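Local coordinates for nuclear fusion protein BIK1 (Saccharomyces cerevisiae, PDB 6FC6) that binds microtubules and kinesin and is required for nuclear fusion, chromosome disjunction and nuclear segregation during mitosis, at residues R5-R8 / K9-C12. Numbering follows the deposited sequence.
Sequences RYQR and KIGC
Lys9 and Ile10 turn back on the short helix they follow, and two backbone hydrogen bonds measure how closely. Lys9 N donates to Tyr6 O at 3.0 Å. Ile10 N reaches Gln7 O at 3.2 Å in a straighter bond, its N-H...O angle being 168°. In both, the donor stands well above the carbonyl plane rather than on a lone pair. Side-chain carbon fills in around these carbonyls: Lys9 CB lies 3.5 Å from Tyr6 O, while Ile10 CB approaches Gln7 O at 3.6 Å. With CG1 beside its own backbone N (chi1 -81°), Ile10 runs its longer branch back along Gln7, where CD1 comes within 4.3 Å of Gln7 CG.

Gln7 to Ile10 form a type I beta turn, and Lys9 to Cys12 a type II turn closed by Cys12 N and Lys9 O; Gly11 has the positive phi that suits the third position of the latter. The two overlapping turns lead from helix 4-7 to strand 13-16, the first strand of the SH3-like CAP-Gly sheet. The CB of Tyr6 points away from residues 9-12, and its side chain packs on Leu72, Ala76 and Ile79 of helix 72-81.

Farther along the Lys9 side chain the contact becomes looser and indirect. Its CG, set beside the backbone N (chi1 -62°), still passes Arg5 O at 3.6 Å. Beyond it the chain bends at chi2 and chi4 on the way to NZ, and a water bridges the gap, donating to Arg5 O at 2.9 Å and accepting from Lys9 NZ. The same ammonium bonds to the carbonyls of Ile79 and Ala82, tying the turn to the last turn of helix 72-81 and the residue just after it. On the solvent side, exposed Arg8 curls back over its own segment, one guanidinium face lying against Arg5 CA.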
# COMPACT_ATOMS: atom_id res chain seq x y z
N ARG A 5 8.08 12.13 1.19
CA ARG A 5 8.96 11.30 2.09
C ARG A 5 8.53 9.79 2.04
O ARG A 5 9.37 8.90 2.09
CB ARG A 5 8.94 11.81 3.51
CG ARG A 5 7.59 11.78 4.22
CD ARG A 5 7.67 12.02 5.72
NE ARG A 5 8.19 13.32 6.02
CZ ARG A 5 9.43 13.57 6.42
NH1 ARG A 5 10.30 12.59 6.65
NH2 ARG A 5 9.77 14.82 6.63
N TYR A 6 7.24 9.57 1.87
CA TYR A 6 6.72 8.21 1.73
C TYR A 6 6.97 7.62 0.33
O TYR A 6 7.28 6.41 0.18
CB TYR A 6 5.23 8.21 2.03
CG TYR A 6 4.91 8.83 3.32
CD1 TYR A 6 5.39 8.26 4.50
CD2 TYR A 6 4.27 10.05 3.39
CE1 TYR A 6 5.17 8.84 5.74
CE2 TYR A 6 4.05 10.65 4.64
CZ TYR A 6 4.51 10.04 5.79
OH TYR A 6 4.30 10.65 7.01
N GLN A 7 6.85 8.46 -0.68
CA GLN A 7 7.16 8.05 -2.07
C GLN A 7 8.59 7.62 -2.29
O GLN A 7 8.86 6.67 -3.04
CB GLN A 7 6.73 9.11 -3.07
CG GLN A 7 5.25 8.97 -3.28
CD GLN A 7 4.65 10.14 -3.98
OE1 GLN A 7 5.33 11.09 -4.28
NE2 GLN A 7 3.33 10.08 -4.24
N ARG A 8 9.49 8.22 -1.54
CA ARG A 8 10.89 7.81 -1.60
C ARG A 8 11.15 6.44 -1.06
O ARG A 8 12.22 5.93 -1.25
CB ARG A 8 11.80 8.81 -0.82
CG ARG A 8 11.93 10.16 -1.53
CD ARG A 8 13.05 11.01 -0.89
NE ARG A 8 12.63 11.65 0.37
CZ ARG A 8 12.01 12.85 0.45
NH1 ARG A 8 11.70 13.35 1.62
NH2 ARG A 8 11.70 13.56 -0.63
N LYS A 9 10.20 5.86 -0.34
CA LYS A 9 10.38 4.55 0.24
C LYS A 9 9.69 3.44 -0.53
O LYS A 9 9.66 2.30 -0.03
CB LYS A 9 9.86 4.58 1.69
CG LYS A 9 10.58 5.56 2.61
CD LYS A 9 11.96 5.05 2.94
CE LYS A 9 12.62 5.95 3.96
NZ LYS A 9 12.08 5.76 5.33
N ILE A 10 9.13 3.75 -1.71
CA ILE A 10 8.52 2.74 -2.53
C ILE A 10 9.52 1.65 -2.86
O ILE A 10 10.62 1.91 -3.32
CB ILE A 10 7.80 3.35 -3.76
CG1 ILE A 10 6.43 3.84 -3.30
CG2 ILE A 10 7.67 2.32 -4.88
CD1 ILE A 10 5.77 4.77 -4.20
N GLY A 11 9.12 0.40 -2.66
CA GLY A 11 10.04 -0.75 -2.83
C GLY A 11 10.56 -1.30 -1.50
O GLY A 11 10.96 -2.43 -1.43
N CYS A 12 10.45 -0.53 -0.43
CA CYS A 12 10.74 -1.04 0.90
C CYS A 12 9.69 -1.96 1.48
O CYS A 12 8.59 -2.00 1.02
CB CYS A 12 10.98 0.09 1.92
SG CYS A 12 9.45 0.83 2.63
O HOH W 1 9.92 7.71 4.69